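Local coordinates for protein PKS (PDB 4OQJ) that is a ketosynthase of the oxazolomycin polyketide synthase that probably elongates acyl chains by condensing carrier-bound thioesters, at residues 130-135 / 211-217; 134-138 / 188-192; 198-204 / 282-287; 428-433 / 444-449. All blocks are in the same frame, centred on the assembly; numbering follows the deposited sequence.

Interaction 1: residues 130-135 / 211-217; sequences QRIGVY and DCTMALA
Set strands 132-135 and 214-217 parallel, axes 4.4 Å apart at 20°, pairing Ile132 with Met214 (a selenomethionine), Gly133 with Ala215, Val134 with Leu216 and Tyr135 with Ala217. Leu216 is bonded through its backbone, N donating to Gly133 O (2.8 Å) and O accepting from Tyr135 N (2.9 Å), while its CD1 meets Ile132 CG2 (3.9 Å) and its CB Val134 CG2 (4.1 Å). One step earlier, Gly133 N donates to Met214 O at 3.0 Å. Tyr135, chi1 m, points to the face shared with Ala215 and Ala217, where helix 195-209 packs; its hydroxyl bonds Ser206. Arg131 O accepts from both Thr213 N (2.8 Å) and Met214 N (3.2 Å), and Arg131 N donates to Thr213 OG1 (3.2 Å). The Arg131 side chain, bent at chi3 (-102°), passes Asp211 O (CD 3.7 Å away) and forms a salt bridge with Glu311 of the second subunit. Such neighbouring parallel strands, backed by a helix, belong to the N-terminal half of the thiolase fold.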
loop_
_atom_site.group_PDB
_atom_site.type_symbol
_atom_site.label_atom_id
_atom_site.label_comp_id
_atom_site.label_asym_id
_atom_site.label_seq_id
_atom_site.Cartn_x
_atom_site.Cartn_y
_atom_site.Cartn_z
ATOM N N GLN A 130 8.762 0.979 20.773
ATOM C CA GLN A 130 7.760 0.469 19.839
ATOM C C GLN A 130 8.104 0.910 18.420
ATOM O O GLN A 130 8.619 2.002 18.209
ATOM C CB GLN A 130 6.350 0.936 20.240
ATOM C CG GLN A 130 6.086 2.426 20.055
ATOM C CD GLN A 130 6.864 3.291 21.031
ATOM O OE1 GLN A 130 6.656 3.210 22.243
ATOM N NE2 GLN A 130 7.775 4.116 20.508
ATOM N N ARG A 131 7.840 0.043 17.452
ATOM C CA ARG A 131 8.016 0.384 16.053
ATOM C C ARG A 131 6.635 0.531 15.417
ATOM O O ARG A 131 5.890 -0.437 15.308
ATOM C CB ARG A 131 8.855 -0.669 15.337
ATOM C CG ARG A 131 9.008 -0.409 13.861
ATOM C CD ARG A 131 10.253 -1.064 13.295
ATOM N NE ARG A 131 11.319 -0.086 13.117
ATOM C CZ ARG A 131 12.248 -0.137 12.166
ATOM N NH1 ARG A 131 12.265 -1.137 11.290
ATOM N NH2 ARG A 131 13.168 0.817 12.092
ATOM N N ILE A 132 6.296 1.761 15.046
ATOM C CA ILE A 132 4.948 2.109 14.618
ATOM C C ILE A 132 4.914 2.453 13.129
ATOM O O ILE A 132 5.574 3.408 12.695
ATOM C CB ILE A 132 4.405 3.320 15.403
ATOM C CG1 ILE A 132 4.590 3.113 16.909
ATOM C CG2 ILE A 132 2.954 3.565 15.021
ATOM C CD1 ILE A 132 4.046 4.237 17.768
ATOM N N GLY A 133 4.146 1.679 12.367
ATOM C CA GLY A 133 3.920 1.920 10.955
ATOM C C GLY A 133 2.686 2.769 10.720
ATOM O O GLY A 133 1.891 3.000 11.638
ATOM N N VAL A 134 2.520 3.245 9.493
ATOM C CA VAL A 134 1.330 3.990 9.129
ATOM C C VAL A 134 0.956 3.780 7.669
ATOM O O VAL A 134 1.786 3.951 6.749
ATOM C CB VAL A 134 1.489 5.522 9.425
ATOM C CG1 VAL A 134 2.739 6.094 8.797
ATOM C CG2 VAL A 134 0.240 6.292 8.977
ATOM N N TYR A 135 -0.305 3.403 7.464
ATOM C CA TYR A 135 -0.901 3.245 6.145
ATOM C C TYR A 135 -2.090 4.192 6.024
ATOM O O TYR A 135 -3.044 4.112 6.788
ATOM C CB TYR A 135 -1.333 1.791 5.923
ATOM C CG TYR A 135 -0.159 0.847 5.866
ATOM C CD1 TYR A 135 0.404 0.307 7.021
ATOM C CD2 TYR A 135 0.424 0.532 4.647
ATOM C CE1 TYR A 135 1.515 -0.553 6.940
ATOM C CE2 TYR A 135 1.504 -0.309 4.564
ATOM C CZ TYR A 135 2.051 -0.845 5.697
ATOM O OH TYR A 135 3.148 -1.680 5.542
ATOM N N ASP A 211 6.759 -6.230 10.254
ATOM C CA ASP A 211 7.292 -4.934 9.845
ATOM C C ASP A 211 7.301 -3.964 11.037
ATOM O O ASP A 211 8.074 -3.006 11.053
ATOM C CB ASP A 211 6.463 -4.289 8.718
ATOM C CG ASP A 211 6.657 -4.940 7.351
ATOM O OD1 ASP A 211 7.620 -5.718 7.188
ATOM O OD2 ASP A 211 5.830 -4.640 6.427
ATOM N N CYS A 212 6.402 -4.191 11.995
ATOM C CA CYS A 212 6.168 -3.248 13.092
ATOM C C CYS A 212 5.399 -3.893 14.246
ATOM O O CYS A 212 4.867 -4.987 14.106
ATOM C CB CYS A 212 5.403 -2.014 12.590
ATOM S SG CYS A 212 3.914 -2.374 11.688
ATOM N N THR A 213 5.340 -3.203 15.383
ATOM C CA THR A 213 4.651 -3.735 16.569
ATOM C C THR A 213 3.320 -3.016 16.798
ATOM O O THR A 213 2.428 -3.546 17.460
ATOM C CB THR A 213 5.543 -3.637 17.825
ATOM O OG1 THR A 213 5.789 -2.268 18.164
ATOM C CG2 THR A 213 6.882 -4.339 17.574
HETATM N N MSE A 214 3.182 -1.826 16.226
HETATM C CA MSE A 214 1.911 -1.110 16.184
HETATM C C MSE A 214 1.769 -0.468 14.826
HETATM O O MSE A 214 2.764 -0.249 14.142
HETATM C CB MSE A 214 1.829 -0.028 17.267
HETATM C CG MSE A 214 1.607 -0.516 18.678
HETATM SE SE MSE A 214 1.986 0.914 19.983
HETATM C CE MSE A 214 1.061 2.368 19.161
ATOM N N ALA A 215 0.543 -0.144 14.431
ATOM C CA ALA A 215 0.333 0.512 13.144
ATOM C C ALA A 215 -0.881 1.418 13.177
ATOM O O ALA A 215 -1.904 1.065 13.764
ATOM C CB ALA A 215 0.181 -0.535 12.042
ATOM N N LEU A 216 -0.758 2.595 12.569
ATOM C CA LEU A 216 -1.924 3.417 12.265
ATOM C C LEU A 216 -2.465 3.094 10.889
ATOM O O LEU A 216 -1.704 2.823 9.953
ATOM C CB LEU A 216 -1.599 4.907 12.324
ATOM C CG LEU A 216 -1.729 5.537 13.702
ATOM C CD1 LEU A 216 -0.469 5.296 14.496
ATOM C CD2 LEU A 216 -2.029 7.000 13.587
ATOM N N ALA A 217 -3.782 3.147 10.766
ATOM C CA ALA A 217 -4.448 3.044 9.478
ATOM C C ALA A 217 -5.540 4.088 9.450
ATOM O O ALA A 217 -6.288 4.234 10.415
ATOM C CB ALA A 217 -5.021 1.647 9.257
#

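Interaction 2: residues 134-138 / 188-192; sequences VYAGV and STNTA
Thr189 N donates to Ala136 O at 2.9 Å and 161°, and this backbone bond pins the end strand of the chain's thiolase-fold sheet to its neighbour. A second link comes from Asn190, chi1 m and chi2 98°: its OD1 accepts a hydrogen bond from a water 2.8 Å away, the water accepts from Val138 N at 3.0 Å, and Asn190 ND2 makes a weak bond to Val138 O (3.0 Å). That ND2 also bonds Asp170 of the second subunit. Strands 134-138 and 188-190 are both extended and parallel, but they cross at 50° with axes 4.5 Å apart at closest, so Ala136 with Ser188 is the single bridge within these segments. Asn190 and the water span the widening gap. Ser188 and Asn190 also pair antiparallel with a strand of the second subunit, carrying the sheet across the dimer. In ketosynthases the turn after this strand carries the nucleophilic cysteine. Gly137 has to be glycine-sized: a CB would lie 2.2 Å from Thr189 O, whereas Gly137 CA sits 3.3 Å from that oxygen. Two residues earlier, the edge of the Tyr135 ring meets Thr189: CD2 lies 3.8 Å from Thr189 CG2.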
loop_
_atom_site.group_PDB
_atom_site.type_symbol
_atom_site.label_atom_id
_atom_site.label_comp_id
_atom_site.label_asym_id
_atom_site.label_seq_id
_atom_site.Cartn_x
_atom_site.Cartn_y
_atom_site.Cartn_z
ATOM N N VAL A 134 2.520 3.245 9.493
ATOM C CA VAL A 134 1.330 3.990 9.129
ATOM C C VAL A 134 0.956 3.780 7.669
ATOM O O VAL A 134 1.786 3.951 6.749
ATOM C CB VAL A 134 1.489 5.522 9.425
ATOM C CG1 VAL A 134 2.739 6.094 8.797
ATOM C CG2 VAL A 134 0.240 6.292 8.977
ATOM N N TYR A 135 -0.305 3.403 7.464
ATOM C CA TYR A 135 -0.901 3.245 6.145
ATOM C C TYR A 135 -2.090 4.192 6.024
ATOM O O TYR A 135 -3.044 4.112 6.788
ATOM C CB TYR A 135 -1.333 1.791 5.923
ATOM C CG TYR A 135 -0.159 0.847 5.866
ATOM C CD1 TYR A 135 0.404 0.307 7.021
ATOM C CD2 TYR A 135 0.424 0.532 4.647
ATOM C CE1 TYR A 135 1.515 -0.553 6.940
ATOM C CE2 TYR A 135 1.504 -0.309 4.564
ATOM C CZ TYR A 135 2.051 -0.845 5.697
ATOM O OH TYR A 135 3.148 -1.680 5.542
ATOM N N ALA A 136 -2.037 5.109 5.074
ATOM C CA ALA A 136 -3.065 6.141 5.003
ATOM C C ALA A 136 -3.241 6.661 3.586
ATOM O O ALA A 136 -2.321 6.585 2.773
ATOM C CB ALA A 136 -2.717 7.280 5.931
ATOM N N GLY A 137 -4.427 7.185 3.295
ATOM C CA GLY A 137 -4.700 7.755 1.984
ATOM C C GLY A 137 -5.526 9.019 2.114
ATOM O O GLY A 137 -6.281 9.154 3.064
ATOM N N VAL A 138 -5.382 9.939 1.163
ATOM C CA VAL A 138 -6.239 11.107 1.095
ATOM C C VAL A 138 -6.916 11.155 -0.255
ATOM O O VAL A 138 -6.493 10.516 -1.222
ATOM C CB VAL A 138 -5.461 12.421 1.344
ATOM C CG1 VAL A 138 -4.869 12.429 2.766
ATOM C CG2 VAL A 138 -4.368 12.605 0.314
ATOM N N SER A 188 1.627 5.632 1.675
ATOM C CA SER A 188 0.350 6.162 1.206
ATOM C C SER A 188 -0.300 5.132 0.295
ATOM O O SER A 188 0.306 4.645 -0.662
ATOM C CB SER A 188 0.513 7.499 0.496
ATOM O OG SER A 188 1.068 8.444 1.398
ATOM N N THR A 189 -1.525 4.772 0.652
ATOM C CA THR A 189 -2.271 3.716 -0.015
ATOM C C THR A 189 -3.604 4.295 -0.466
ATOM O O THR A 189 -4.315 4.947 0.314
ATOM C CB THR A 189 -2.485 2.511 0.923
ATOM O OG1 THR A 189 -3.515 2.814 1.846
ATOM C CG2 THR A 189 -1.224 2.207 1.719
ATOM N N ASN A 190 -3.941 4.074 -1.728
ATOM C CA ASN A 190 -5.116 4.682 -2.328
ATOM C C ASN A 190 -5.851 3.704 -3.251
ATOM O O ASN A 190 -5.250 3.167 -4.175
ATOM C CB ASN A 190 -4.696 5.919 -3.118
ATOM C CG ASN A 190 -4.419 7.105 -2.231
ATOM O OD1 ASN A 190 -3.266 7.399 -1.894
ATOM N ND2 ASN A 190 -5.483 7.789 -1.828
ATOM N N THR A 191 -7.144 3.493 -2.986
ATOM C CA THR A 191 -8.004 2.670 -3.833
ATOM C C THR A 191 -9.389 3.304 -3.911
ATOM O O THR A 191 -10.405 2.612 -3.917
ATOM C CB THR A 191 -8.122 1.223 -3.285
ATOM O OG1 THR A 191 -8.693 1.249 -1.971
ATOM C CG2 THR A 191 -6.742 0.561 -3.207
ATOM N N ALA A 192 -9.422 4.624 -3.956
ATOM C CA ALA A 192 -10.682 5.369 -3.971
ATOM C C ALA A 192 -11.564 5.029 -2.750
ATOM O O ALA A 192 -11.074 5.046 -1.627
ATOM C CB ALA A 192 -11.429 5.119 -5.298
HETATM O O HOH W 1 -2.666 9.482 -0.065
#

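Interaction 3: residues 198-204 / 282-287; sequences VAVHLAC and IKGTAV
Here a buried helix of the layered thiolase fold, 195-209, lies against strand 280-289, the first strand of the fold's C-terminal half. Residues 198-204 are regular helix and cross strand residues 282-287, extended except for a kink at Lys283 (phi/psi -89/-28), at -120° with axes 8.2 Å apart. The CA atoms of His201 and Thr285 come within 5.8 Å. His201, its CA-to-CB bond toward the strand, takes chi1 t and chi2 82°, bringing ND1 to Thr285; Thr285 takes chi1 p, placing OG1 at the ring's edge, 2.7 Å from His201 ND1 in a hydrogen bond that either partner could donate. The other ring nitrogen, NE2, bonds Asp211 of the second subunit, so this histidine joins strand, helix and dimer partner. Around it the contact is apolar. Val198 and Val200 are both t, sending Val198 CG2 to Val287 CG1 (4.2 Å) and Val200 CG1 to Ile282 CD1 (4.0 Å). Ile282, m then t, also offers its CG2 to Cys204 SG at 4.2 Å, the cysteine being m. Val287, in the t rotamer, lays CG2 over the imidazole face in a CH-pi contact, 3.8 Å from the centroid of the His201 ring and 24° off its normal.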
loop_
_atom_site.group_PDB
_atom_site.type_symbol
_atom_site.label_atom_id
_atom_site.label_comp_id
_atom_site.label_asym_id
_atom_site.label_seq_id
_atom_site.Cartn_x
_atom_site.Cartn_y
_atom_site.Cartn_z
ATOM N N VAL A 198 -8.641 -0.978 2.944
ATOM C CA VAL A 198 -7.392 -1.469 2.359
ATOM C C VAL A 198 -6.207 -1.062 3.243
ATOM O O VAL A 198 -5.320 -1.873 3.498
ATOM C CB VAL A 198 -7.202 -0.958 0.914
ATOM C CG1 VAL A 198 -5.845 -1.375 0.351
ATOM C CG2 VAL A 198 -8.324 -1.489 0.012
ATOM N N ALA A 199 -6.200 0.171 3.752
ATOM C CA ALA A 199 -5.120 0.601 4.629
ATOM C C ALA A 199 -5.119 -0.268 5.883
ATOM O O ALA A 199 -4.059 -0.706 6.351
ATOM C CB ALA A 199 -5.266 2.070 4.990
ATOM N N VAL A 200 -6.314 -0.535 6.417
ATOM C CA VAL A 200 -6.440 -1.414 7.574
ATOM C C VAL A 200 -5.892 -2.801 7.230
ATOM O O VAL A 200 -5.153 -3.403 8.010
ATOM C CB VAL A 200 -7.912 -1.513 8.052
ATOM C CG1 VAL A 200 -8.102 -2.658 9.042
ATOM C CG2 VAL A 200 -8.346 -0.203 8.710
ATOM N N HIS A 201 -6.255 -3.314 6.058
ATOM C CA HIS A 201 -5.777 -4.628 5.640
ATOM C C HIS A 201 -4.252 -4.673 5.586
ATOM O O HIS A 201 -3.623 -5.610 6.106
ATOM C CB HIS A 201 -6.366 -4.980 4.291
ATOM C CG HIS A 201 -5.783 -6.206 3.675
ATOM N ND1 HIS A 201 -6.196 -7.474 4.014
ATOM C CD2 HIS A 201 -4.851 -6.350 2.707
ATOM C CE1 HIS A 201 -5.540 -8.355 3.275
ATOM N NE2 HIS A 201 -4.719 -7.702 2.475
ATOM N N LEU A 202 -3.635 -3.659 4.981
ATOM C CA LEU A 202 -2.179 -3.686 4.842
ATOM C C LEU A 202 -1.486 -3.487 6.196
ATOM O O LEU A 202 -0.440 -4.089 6.446
ATOM C CB LEU A 202 -1.704 -2.637 3.839
ATOM C CG LEU A 202 -2.173 -2.886 2.400
ATOM C CD1 LEU A 202 -1.805 -1.702 1.525
ATOM C CD2 LEU A 202 -1.592 -4.187 1.839
ATOM N N ALA A 203 -2.076 -2.672 7.062
ATOM C CA ALA A 203 -1.556 -2.509 8.423
ATOM C C ALA A 203 -1.544 -3.851 9.166
ATOM O O ALA A 203 -0.549 -4.215 9.804
ATOM C CB ALA A 203 -2.369 -1.501 9.178
ATOM N N CYS A 204 -2.643 -4.597 9.075
ATOM C CA CYS A 204 -2.695 -5.915 9.697
ATOM C C CYS A 204 -1.664 -6.866 9.081
ATOM O O CYS A 204 -0.991 -7.598 9.802
ATOM C CB CYS A 204 -4.097 -6.504 9.575
ATOM S SG CYS A 204 -5.362 -5.623 10.539
ATOM N N ILE A 282 -10.018 -7.152 15.480
ATOM C CA ILE A 282 -10.090 -7.492 14.065
ATOM C C ILE A 282 -9.657 -8.944 13.925
ATOM O O ILE A 282 -8.531 -9.313 14.284
ATOM C CB ILE A 282 -9.217 -6.556 13.232
ATOM C CG1 ILE A 282 -9.780 -5.134 13.318
ATOM C CG2 ILE A 282 -9.159 -7.015 11.772
ATOM C CD1 ILE A 282 -8.878 -4.083 12.736
ATOM N N LYS A 283 -10.591 -9.770 13.468
ATOM C CA LYS A 283 -10.396 -11.209 13.360
ATOM C C LYS A 283 -9.800 -11.565 12.017
ATOM O O LYS A 283 -9.100 -12.574 11.876
ATOM C CB LYS A 283 -11.729 -11.941 13.538
ATOM C CG LYS A 283 -12.491 -11.583 14.810
ATOM C CD LYS A 283 -11.897 -12.249 16.033
ATOM C CE LYS A 283 -12.143 -13.759 16.052
ATOM N NZ LYS A 283 -11.432 -14.397 17.195
ATOM N N GLY A 284 -10.088 -10.736 11.017
ATOM C CA GLY A 284 -9.614 -10.999 9.675
ATOM C C GLY A 284 -10.026 -9.913 8.699
ATOM O O GLY A 284 -10.946 -9.126 8.963
ATOM N N THR A 285 -9.321 -9.863 7.576
ATOM C CA THR A 285 -9.574 -8.873 6.535
ATOM C C THR A 285 -9.309 -9.508 5.186
ATOM O O THR A 285 -8.533 -10.453 5.094
ATOM C CB THR A 285 -8.671 -7.632 6.672
ATOM O OG1 THR A 285 -7.308 -7.998 6.398
ATOM C CG2 THR A 285 -8.754 -7.017 8.072
ATOM N N ALA A 286 -9.938 -8.980 4.143
ATOM C CA ALA A 286 -9.686 -9.451 2.792
ATOM C C ALA A 286 -9.834 -8.295 1.824
ATOM O O ALA A 286 -10.623 -7.376 2.054
ATOM C CB ALA A 286 -10.627 -10.593 2.432
ATOM N N VAL A 287 -9.033 -8.337 0.764
ATOM C CA VAL A 287 -9.084 -7.365 -0.307
ATOM C C VAL A 287 -8.983 -8.108 -1.627
ATOM O O VAL A 287 -8.172 -9.025 -1.756
ATOM C CB VAL A 287 -7.938 -6.328 -0.204
ATOM C CG1 VAL A 287 -7.952 -5.371 -1.414
ATOM C CG2 VAL A 287 -8.024 -5.572 1.095
#

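Interaction 4: residues 428-433 / 444-449; sequences PRRAGV and HVIVEE
This is a beta hairpin, strands 430-436 and 441-448, in the C-terminal half of the thiolase fold. The short strands run antiparallel at 155°, 4.7 Å apart. Ala431 with Val447 and Val433 with Val445 are hydrogen-bonded pairs (Ala431 N to Val447 O 2.8 Å; Val447 N to Ala431 O, Val433 N to Val445 O and Val445 N to Val433 O each 2.9 Å); Arg430 with Glu448 and Gly432 with Ile446 are non-hydrogen-bonded pairs. Ala431, Val433 and Val447 share a face against helix 376-390, Val433 CG2 meeting Val447 CG2 at 4.2 Å. Opposite, Gly432 makes room for His444, whose ND1 bonds Ser434: a CB would lie 2.5 Å from His444 NE2. Glu449, chi1 p, turns OE2 back to Arg429 N (2.7 Å) and Arg429 NH1 (2.9 Å, a salt bridge), while Glu449 N donates to Arg429 O (3.0 Å). Arg430 bridges through NE to Glu448 OE1 at 2.6 Å. Glu449 also pairs with Arg391, so one carboxylate between two arginines offsets the repulsion of their like charges.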
loop_
_atom_site.group_PDB
_atom_site.type_symbol
_atom_site.label_atom_id
_atom_site.label_comp_id
_atom_site.label_asym_id
_atom_site.label_seq_id
_atom_site.Cartn_x
_atom_site.Cartn_y
_atom_site.Cartn_z
ATOM N N PRO A 428 -18.983 -14.541 20.981
ATOM C CA PRO A 428 -18.879 -13.091 21.170
ATOM C C PRO A 428 -19.506 -12.364 19.991
ATOM O O PRO A 428 -19.561 -12.923 18.893
ATOM C CB PRO A 428 -17.369 -12.846 21.239
ATOM C CG PRO A 428 -16.803 -14.121 21.722
ATOM C CD PRO A 428 -17.681 -15.206 21.137
ATOM N N ARG A 429 -19.980 -11.144 20.211
ATOM C CA ARG A 429 -20.602 -10.384 19.145
ATOM C C ARG A 429 -19.617 -10.126 18.001
ATOM O O ARG A 429 -18.500 -9.672 18.225
ATOM C CB ARG A 429 -21.140 -9.073 19.693
ATOM C CG ARG A 429 -22.230 -9.268 20.756
ATOM C CD ARG A 429 -22.407 -8.010 21.559
ATOM N NE ARG A 429 -23.498 -8.112 22.524
ATOM C CZ ARG A 429 -23.400 -8.709 23.707
ATOM N NH1 ARG A 429 -22.259 -9.282 24.080
ATOM N NH2 ARG A 429 -24.449 -8.732 24.524
ATOM N N ARG A 430 -20.042 -10.421 16.774
ATOM C CA ARG A 430 -19.196 -10.236 15.606
ATOM C C ARG A 430 -19.924 -9.462 14.524
ATOM O O ARG A 430 -21.139 -9.638 14.317
ATOM C CB ARG A 430 -18.739 -11.579 15.050
ATOM C CG ARG A 430 -17.801 -12.335 15.953
ATOM C CD ARG A 430 -17.709 -13.794 15.544
ATOM N NE ARG A 430 -16.775 -14.509 16.402
ATOM C CZ ARG A 430 -16.639 -15.826 16.437
ATOM N NH1 ARG A 430 -17.386 -16.608 15.661
ATOM N NH2 ARG A 430 -15.750 -16.361 17.261
ATOM N N ALA A 431 -19.161 -8.625 13.826
ATOM C CA ALA A 431 -19.677 -7.820 12.740
ATOM C C ALA A 431 -18.797 -7.909 11.508
ATOM O O ALA A 431 -17.601 -8.234 11.592
ATOM C CB ALA A 431 -19.800 -6.363 13.176
ATOM N N GLY A 432 -19.401 -7.600 10.364
ATOM C CA GLY A 432 -18.653 -7.364 9.145
ATOM C C GLY A 432 -18.733 -5.902 8.728
ATOM O O GLY A 432 -19.739 -5.224 8.960
ATOM N N VAL A 433 -17.667 -5.423 8.106
ATOM C CA VAL A 433 -17.613 -4.076 7.576
ATOM C C VAL A 433 -17.127 -4.117 6.135
ATOM O O VAL A 433 -16.011 -4.584 5.869
ATOM C CB VAL A 433 -16.668 -3.191 8.396
ATOM C CG1 VAL A 433 -16.743 -1.751 7.912
ATOM C CG2 VAL A 433 -16.983 -3.294 9.865
ATOM N N HIS A 444 -13.324 -6.184 2.995
ATOM C CA HIS A 444 -14.256 -6.561 4.059
ATOM C C HIS A 444 -13.436 -6.941 5.285
ATOM O O HIS A 444 -12.425 -7.630 5.180
ATOM C CB HIS A 444 -15.159 -7.710 3.619
ATOM C CG HIS A 444 -16.298 -8.004 4.558
ATOM N ND1 HIS A 444 -17.491 -7.305 4.532
ATOM C CD2 HIS A 444 -16.430 -8.936 5.534
ATOM C CE1 HIS A 444 -18.312 -7.811 5.442
ATOM N NE2 HIS A 444 -17.696 -8.806 6.055
ATOM N N VAL A 445 -13.868 -6.457 6.440
ATOM C CA VAL A 445 -13.167 -6.631 7.706
ATOM C C VAL A 445 -14.118 -7.270 8.730
ATOM O O VAL A 445 -15.292 -6.872 8.846
ATOM C CB VAL A 445 -12.652 -5.280 8.214
ATOM C CG1 VAL A 445 -12.059 -5.378 9.622
ATOM C CG2 VAL A 445 -11.644 -4.729 7.238
ATOM N N ILE A 446 -13.619 -8.269 9.456
ATOM C CA ILE A 446 -14.402 -8.935 10.491
ATOM C C ILE A 446 -13.940 -8.404 11.829
ATOM O O ILE A 446 -12.745 -8.451 12.150
ATOM C CB ILE A 446 -14.236 -10.463 10.475
ATOM C CG1 ILE A 446 -14.603 -11.041 9.093
ATOM C CG2 ILE A 446 -15.063 -11.104 11.603
ATOM C CD1 ILE A 446 -16.014 -10.761 8.638
ATOM N N VAL A 447 -14.891 -7.904 12.602
ATOM C CA VAL A 447 -14.603 -7.269 13.889
ATOM C C VAL A 447 -15.404 -7.963 14.988
ATOM O O VAL A 447 -16.581 -8.272 14.795
ATOM C CB VAL A 447 -14.955 -5.758 13.887
ATOM C CG1 VAL A 447 -14.412 -5.098 15.125
ATOM C CG2 VAL A 447 -14.400 -5.062 12.654
ATOM N N GLU A 448 -14.756 -8.198 16.130
ATOM C CA GLU A 448 -15.387 -8.811 17.295
ATOM C C GLU A 448 -15.324 -7.878 18.515
ATOM O O GLU A 448 -14.426 -7.022 18.648
ATOM C CB GLU A 448 -14.710 -10.149 17.601
ATOM C CG GLU A 448 -15.367 -10.977 18.688
ATOM C CD GLU A 448 -14.755 -12.369 18.804
ATOM O OE1 GLU A 448 -15.057 -13.238 17.954
ATOM O OE2 GLU A 448 -13.954 -12.593 19.734
ATOM N N GLU A 449 -16.285 -8.034 19.414
ATOM C CA GLU A 449 -16.293 -7.231 20.619
ATOM C C GLU A 449 -15.042 -7.571 21.428
ATOM O O GLU A 449 -14.490 -8.664 21.301
ATOM C CB GLU A 449 -17.561 -7.474 21.428
ATOM C CG GLU A 449 -17.691 -8.887 21.982
ATOM C CD GLU A 449 -18.901 -9.019 22.892
ATOM O OE1 GLU A 449 -18.987 -8.221 23.849
ATOM O OE2 GLU A 449 -19.762 -9.895 22.646
#

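Overall arrangement
Strand 132-138 opens two loops. Interaction 2 closes the inner one at 188-192, and interaction 1 the outer one at 211-217, so the two nest around a shared strand flanked by both partners. Helix 195-209 follows directly, inside the outer loop, and interaction 3 takes it on to 282-287, crossing interaction 1 along the chain. The helix touches both earlier contacts, Tyr135 O lying 3.5 Å from Ala199 CB. Interaction 4 follows in series as a short hairpin, yet strand 441-448 lies beside 280-289, with Lys283 N 2.8 Å from Ile446 O, a probable hydrogen bond. Interactions 1 and 2 build the N-terminal half and interaction 4 the C-terminal half; interaction 3 joins the two. Interactions 1, 2 and 3 also reach the second subunit.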